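Local coordinates for putative uncharacterized protein (Cricetid herpesvirus 2, PDB 4ZKQ), which binds chemokines and probably acts as a secreted decoy receptor that keeps them from signalling to host immune cells, at residues K216-M228 / E384-L396. Sequence-based numbering, arbitrary orientation.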
loop_
_atom_site.group_PDB
_atom_site.type_symbol
_atom_site.label_atom_id
_atom_site.label_comp_id
_atom_site.label_asym_id
_atom_site.label_seq_id
_atom_site.Cartn_x
_atom_site.Cartn_y
_atom_site.Cartn_z
ATOM N N LYS A 216 -9.461 -9.076 6.234
ATOM C CA LYS A 216 -10.209 -10.254 5.819
ATOM C C LYS A 216 -10.169 -10.362 4.301
ATOM O O LYS A 216 -10.857 -9.639 3.579
ATOM C CB LYS A 216 -11.653 -10.217 6.312
ATOM C CG LYS A 216 -12.447 -11.460 5.886
ATOM C CD LYS A 216 -13.841 -11.500 6.486
ATOM C CE LYS A 216 -14.607 -12.739 6.037
ATOM N NZ LYS A 216 -16.046 -12.664 6.421
ATOM N N ILE A 217 -9.339 -11.277 3.829
ATOM C CA ILE A 217 -9.183 -11.520 2.403
ATOM C C ILE A 217 -8.562 -12.900 2.275
ATOM O O ILE A 217 -7.653 -13.249 3.031
ATOM C CB ILE A 217 -8.311 -10.434 1.726
ATOM C CG1 ILE A 217 -8.282 -10.612 0.202
ATOM C CG2 ILE A 217 -6.904 -10.441 2.297
ATOM C CD1 ILE A 217 -7.830 -9.365 -0.541
ATOM N N TYR A 218 -9.072 -13.706 1.358
ATOM C CA TYR A 218 -8.514 -15.035 1.172
ATOM C C TYR A 218 -7.317 -14.918 0.242
ATOM O O TYR A 218 -7.471 -14.671 -0.956
ATOM C CB TYR A 218 -9.542 -16.025 0.617
ATOM C CG TYR A 218 -9.100 -17.454 0.849
ATOM C CD1 TYR A 218 -8.156 -18.053 0.021
ATOM C CD2 TYR A 218 -9.590 -18.190 1.922
ATOM C CE1 TYR A 218 -7.730 -19.353 0.240
ATOM C CE2 TYR A 218 -9.169 -19.492 2.148
ATOM C CZ TYR A 218 -8.239 -20.066 1.303
ATOM O OH TYR A 218 -7.815 -21.359 1.517
ATOM N N HIS A 219 -6.125 -15.084 0.807
ATOM C CA HIS A 219 -4.886 -14.889 0.070
ATOM C C HIS A 219 -4.195 -16.217 -0.163
ATOM O O HIS A 219 -4.249 -17.117 0.676
ATOM C CB HIS A 219 -3.959 -13.930 0.820
ATOM C CG HIS A 219 -3.631 -14.375 2.210
ATOM N ND1 HIS A 219 -2.502 -15.107 2.513
ATOM C CD2 HIS A 219 -4.294 -14.208 3.380
ATOM C CE1 HIS A 219 -2.478 -15.362 3.805
ATOM N NE2 HIS A 219 -3.554 -14.827 4.358
ATOM N N ARG A 220 -3.575 -16.333 -1.329
ATOM C CA ARG A 220 -2.742 -17.476 -1.674
ATOM C C ARG A 220 -1.495 -16.970 -2.368
ATOM O O ARG A 220 -1.543 -15.993 -3.123
ATOM C CB ARG A 220 -3.504 -18.460 -2.562
ATOM C CG ARG A 220 -4.487 -19.304 -1.786
ATOM C CD ARG A 220 -5.312 -20.202 -2.676
ATOM N NE ARG A 220 -6.319 -19.459 -3.426
ATOM C CZ ARG A 220 -7.316 -20.023 -4.101
ATOM N NH1 ARG A 220 -7.449 -21.344 -4.116
ATOM N NH2 ARG A 220 -8.185 -19.267 -4.756
ATOM N N LEU A 221 -0.374 -17.624 -2.085
ATOM C CA LEU A 221 0.897 -17.275 -2.694
ATOM C C LEU A 221 1.473 -18.500 -3.376
ATOM O O LEU A 221 1.535 -19.578 -2.779
ATOM C CB LEU A 221 1.873 -16.737 -1.648
ATOM C CG LEU A 221 3.269 -16.399 -2.169
ATOM C CD1 LEU A 221 3.217 -15.335 -3.261
ATOM C CD2 LEU A 221 4.158 -15.951 -1.025
ATOM N N TYR A 222 1.872 -18.324 -4.629
ATOM C CA TYR A 222 2.419 -19.401 -5.441
ATOM C C TYR A 222 3.806 -19.071 -5.961
ATOM O O TYR A 222 4.174 -17.905 -6.096
ATOM C CB TYR A 222 1.537 -19.682 -6.652
ATOM C CG TYR A 222 0.091 -20.003 -6.382
ATOM C CD1 TYR A 222 -0.823 -18.998 -6.093
ATOM C CD2 TYR A 222 -0.375 -21.308 -6.475
ATOM C CE1 TYR A 222 -2.155 -19.290 -5.871
ATOM C CE2 TYR A 222 -1.700 -21.609 -6.257
ATOM C CZ TYR A 222 -2.587 -20.597 -5.958
ATOM O OH TYR A 222 -3.909 -20.900 -5.737
ATOM N N CYS A 223 4.565 -20.115 -6.273
ATOM C CA CYS A 223 5.740 -19.981 -7.120
ATOM C C CYS A 223 5.424 -20.838 -8.329
ATOM O O CYS A 223 5.363 -22.066 -8.241
ATOM C CB CYS A 223 7.030 -20.418 -6.412
ATOM S SG CYS A 223 6.978 -22.075 -5.698
ATOM N N GLY A 224 5.166 -20.178 -9.450
ATOM C CA GLY A 224 4.607 -20.855 -10.598
ATOM C C GLY A 224 3.223 -21.352 -10.233
ATOM O O GLY A 224 2.303 -20.556 -10.026
ATOM N N GLU A 225 3.090 -22.669 -10.127
ATOM C CA GLU A 225 1.820 -23.300 -9.792
ATOM C C GLU A 225 1.936 -24.181 -8.539
ATOM O O GLU A 225 1.041 -24.971 -8.238
ATOM C CB GLU A 225 1.310 -24.113 -10.992
ATOM C CG GLU A 225 0.909 -23.239 -12.194
ATOM C CD GLU A 225 0.481 -24.042 -13.415
ATOM O OE1 GLU A 225 1.364 -24.454 -14.198
ATOM O OE2 GLU A 225 -0.737 -24.252 -13.600
ATOM N N ARG A 226 3.039 -24.044 -7.807
ATOM C CA ARG A 226 3.149 -24.656 -6.485
ATOM C C ARG A 226 2.663 -23.660 -5.441
ATOM O O ARG A 226 3.161 -22.540 -5.376
ATOM C CB ARG A 226 4.584 -25.073 -6.168
ATOM C CG ARG A 226 5.166 -26.123 -7.090
ATOM C CD ARG A 226 6.471 -26.625 -6.516
ATOM N NE ARG A 226 7.300 -27.307 -7.507
ATOM C CZ ARG A 226 7.536 -28.616 -7.537
ATOM N NH1 ARG A 226 7.009 -29.432 -6.628
ATOM N NH2 ARG A 226 8.313 -29.115 -8.489
ATOM N N LEU A 227 1.696 -24.074 -4.630
ATOM C CA LEU A 227 1.153 -23.224 -3.578
ATOM C C LEU A 227 2.105 -23.168 -2.392
ATOM O O LEU A 227 2.429 -24.193 -1.796
ATOM C CB LEU A 227 -0.211 -23.737 -3.131
ATOM C CG LEU A 227 -0.885 -22.975 -1.986
ATOM C CD1 LEU A 227 -1.305 -21.578 -2.431
ATOM C CD2 LEU A 227 -2.077 -23.760 -1.481
ATOM N N MET A 228 2.558 -21.962 -2.067
ATOM C CA MET A 228 3.505 -21.754 -0.979
ATOM C C MET A 228 2.787 -21.514 0.350
ATOM O O MET A 228 3.132 -22.113 1.367
ATOM C CB MET A 228 4.423 -20.578 -1.306
ATOM C CG MET A 228 5.132 -20.714 -2.650
ATOM S SD MET A 228 5.994 -19.212 -3.158
ATOM C CE MET A 228 7.194 -19.087 -1.847
ATOM N N GLU A 384 -6.147 -9.546 -7.580
ATOM C CA GLU A 384 -7.014 -9.483 -6.411
ATOM C C GLU A 384 -8.381 -8.899 -6.726
ATOM O O GLU A 384 -8.518 -7.980 -7.536
ATOM C CB GLU A 384 -6.357 -8.651 -5.305
ATOM C CG GLU A 384 -5.992 -7.241 -5.738
ATOM C CD GLU A 384 -5.137 -6.506 -4.723
ATOM O OE1 GLU A 384 -5.409 -6.629 -3.515
ATOM O OE2 GLU A 384 -4.196 -5.796 -5.138
ATOM N N SER A 385 -9.384 -9.456 -6.061
ATOM C CA SER A 385 -10.708 -8.876 -5.988
ATOM C C SER A 385 -10.852 -8.249 -4.616
ATOM O O SER A 385 -9.864 -8.046 -3.920
ATOM C CB SER A 385 -11.778 -9.940 -6.209
ATOM O OG SER A 385 -11.687 -10.930 -5.203
ATOM N N GLY A 386 -12.084 -7.963 -4.222
ATOM C CA GLY A 386 -12.350 -7.456 -2.889
ATOM C C GLY A 386 -12.180 -8.500 -1.803
ATOM O O GLY A 386 -11.922 -8.156 -0.649
ATOM N N THR A 387 -12.310 -9.775 -2.170
ATOM C CA THR A 387 -12.367 -10.860 -1.192
ATOM C C THR A 387 -11.295 -11.943 -1.376
ATOM O O THR A 387 -11.119 -12.789 -0.497
ATOM C CB THR A 387 -13.739 -11.545 -1.236
ATOM O OG1 THR A 387 -13.986 -12.021 -2.563
ATOM C CG2 THR A 387 -14.834 -10.570 -0.837
ATOM N N TYR A 388 -10.589 -11.903 -2.505
ATOM C CA TYR A 388 -9.522 -12.867 -2.822
ATOM C C TYR A 388 -8.298 -12.179 -3.403
ATOM O O TYR A 388 -8.424 -11.219 -4.165
ATOM C CB TYR A 388 -9.989 -13.910 -3.837
ATOM C CG TYR A 388 -10.935 -14.962 -3.328
ATOM C CD1 TYR A 388 -12.275 -14.676 -3.126
ATOM C CD2 TYR A 388 -10.497 -16.259 -3.096
ATOM C CE1 TYR A 388 -13.152 -15.644 -2.683
ATOM C CE2 TYR A 388 -11.363 -17.236 -2.655
ATOM C CZ TYR A 388 -12.691 -16.924 -2.449
ATOM O OH TYR A 388 -13.556 -17.893 -2.007
ATOM N N SER A 389 -7.118 -12.694 -3.061
ATOM C CA SER A 389 -5.885 -12.270 -3.706
ATOM C C SER A 389 -4.998 -13.468 -3.987
ATOM O O SER A 389 -4.924 -14.406 -3.189
ATOM C CB SER A 389 -5.126 -11.253 -2.853
ATOM O OG SER A 389 -4.728 -11.816 -1.619
ATOM N N GLU A 390 -4.355 -13.427 -5.148
ATOM C CA GLU A 390 -3.414 -14.455 -5.587
ATOM C C GLU A 390 -2.104 -13.793 -5.942
ATOM O O GLU A 390 -2.069 -12.947 -6.833
ATOM C CB GLU A 390 -3.932 -15.213 -6.813
ATOM C CG GLU A 390 -5.014 -16.223 -6.541
ATOM C CD GLU A 390 -5.534 -16.855 -7.818
ATOM O OE1 GLU A 390 -4.888 -16.682 -8.874
ATOM O OE2 GLU A 390 -6.587 -17.519 -7.770
ATOM N N GLY A 391 -1.038 -14.171 -5.245
ATOM C CA GLY A 391 0.301 -13.738 -5.597
ATOM C C GLY A 391 1.066 -14.882 -6.232
ATOM O O GLY A 391 0.907 -16.041 -5.839
ATOM N N ARG A 392 1.880 -14.555 -7.228
ATOM C CA ARG A 392 2.662 -15.550 -7.947
ATOM C C ARG A 392 4.065 -15.035 -8.202
ATOM O O ARG A 392 4.250 -14.008 -8.853
ATOM C CB ARG A 392 1.983 -15.919 -9.266
ATOM C CG ARG A 392 0.639 -16.570 -9.054
ATOM C CD ARG A 392 -0.013 -17.022 -10.338
ATOM N NE ARG A 392 -1.405 -17.404 -10.104
ATOM C CZ ARG A 392 -1.819 -18.635 -9.819
ATOM N NH1 ARG A 392 -0.957 -19.643 -9.731
ATOM N NH2 ARG A 392 -3.110 -18.860 -9.622
ATOM N N GLU A 393 5.047 -15.745 -7.658
ATOM C CA GLU A 393 6.447 -15.413 -7.863
ATOM C C GLU A 393 6.981 -16.211 -9.039
ATOM O O GLU A 393 6.647 -17.390 -9.202
ATOM C CB GLU A 393 7.267 -15.699 -6.597
ATOM C CG GLU A 393 6.910 -14.802 -5.420
ATOM C CD GLU A 393 7.712 -15.098 -4.164
ATOM O OE1 GLU A 393 8.794 -15.717 -4.262
ATOM O OE2 GLU A 393 7.253 -14.705 -3.072
ATOM N N TYR A 394 7.802 -15.556 -9.854
ATOM C CA TYR A 394 8.459 -16.194 -10.984
ATOM C C TYR A 394 9.953 -15.934 -10.910
ATOM O O TYR A 394 10.389 -14.790 -10.747
ATOM C CB TYR A 394 7.892 -15.687 -12.310
ATOM C CG TYR A 394 6.434 -16.021 -12.504
ATOM C CD1 TYR A 394 6.057 -17.210 -13.102
ATOM C CD2 TYR A 394 5.435 -15.147 -12.090
ATOM C CE1 TYR A 394 4.741 -17.529 -13.284
ATOM C CE2 TYR A 394 4.103 -15.459 -12.270
ATOM C CZ TYR A 394 3.765 -16.658 -12.870
ATOM O OH TYR A 394 2.455 -17.014 -13.065
ATOM N N TYR A 395 10.725 -17.013 -10.999
ATOM C CA TYR A 395 12.181 -16.949 -10.956
ATOM C C TYR A 395 12.701 -17.202 -12.360
ATOM O O TYR A 395 12.497 -18.277 -12.932
ATOM C CB TYR A 395 12.741 -17.966 -9.956
ATOM C CG TYR A 395 12.011 -17.943 -8.635
ATOM C CD1 TYR A 395 11.822 -16.751 -7.952
ATOM C CD2 TYR A 395 11.480 -19.101 -8.088
ATOM C CE1 TYR A 395 11.142 -16.716 -6.756
ATOM C CE2 TYR A 395 10.795 -19.075 -6.888
ATOM C CZ TYR A 395 10.628 -17.877 -6.227
ATOM O OH TYR A 395 9.948 -17.837 -5.032
ATOM N N LEU A 396 13.339 -16.181 -12.919
ATOM C CA LEU A 396 13.809 -16.209 -14.296
ATOM C C LEU A 396 15.275 -16.609 -14.378
ATOM O O LEU A 396 16.035 -16.397 -13.433
ATOM C CB LEU A 396 13.628 -14.834 -14.947
ATOM C CG LEU A 396 12.242 -14.416 -15.435
ATOM C CD1 LEU A 396 11.243 -14.353 -14.300
ATOM C CD2 LEU A 396 12.333 -13.068 -16.139
HETATM O O HOH W 1 -11.203 -7.454 1.696
HETATM O O HOH W 2 -6.878 -16.582 -3.299
HETATM O O HOH W 3 -2.187 -12.921 -1.966
HETATM O O HOH W 4 -8.152 -16.713 -5.675
HETATM O O HOH W 5 -4.707 -21.583 -9.017
#
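Two parallel strands of a mixed beta sheet, 216-223 and 388-395, pair from Tyr-218 beside Tyr-388 to Cys-223 beside Glu-393, laying a late strand against the end of the long strand 206-223, more than 150 residues earlier. Tyr-218, Arg-220 and Tyr-222 each give their N-H and carbonyl to the partner strand, gripping the residues before and after their own neighbour; Tyr-218 N to Thr-387 O, 2.9 Å, begins the ladder, and Gly-224 N to Glu-393 O, 3.2 Å, ends it in the type II' turn from Cys-223 to Arg-226, whose second position, with positive phi, suits glycine.

The face bearing these three residues is aromatic and charged. Arg-392, stretched out along Tyr-222, lays its guanidinium flat over the ring, CZ 4.0 Å from the ring centroid and the planes 18° apart, a cation-pi stack; Leu-227 CD1 rests on the other face, toward the rim. At the guanidinium edge NH1 bonds weakly to Gly-224 O, while Glu-390 OE1, somewhat out of its plane, forms a salt bridge with NH2 at 2.9 Å, met from above the carboxylate plane. Glu-390 OE2 also bonds Thr-297 and reaches Arg-220 NH2 only as a long ion pair, 3.8 Å, with a water linking the two. Tyr-218 CB sits over the Tyr-388 ring in a CH-pi contact, 4.2 Å from its centroid.

On the opposite face, Leu-221 swings CG away from its own N (chi1 177°), bringing CD1 to 3.5 Å from Gly-391 O; glycine suits this position because a CB would crowd that methyl.

Strand 378-384 flanks 388-395 antiparallel, its Phe-380 touching Leu-221 and Glu-393; strand 226-231 borders 216-223, Phe-295 of strand 290-296 adds a cation-pi contact to Arg-392, and the Cys-223 to Cys-278 disulfide fastens the strand's end.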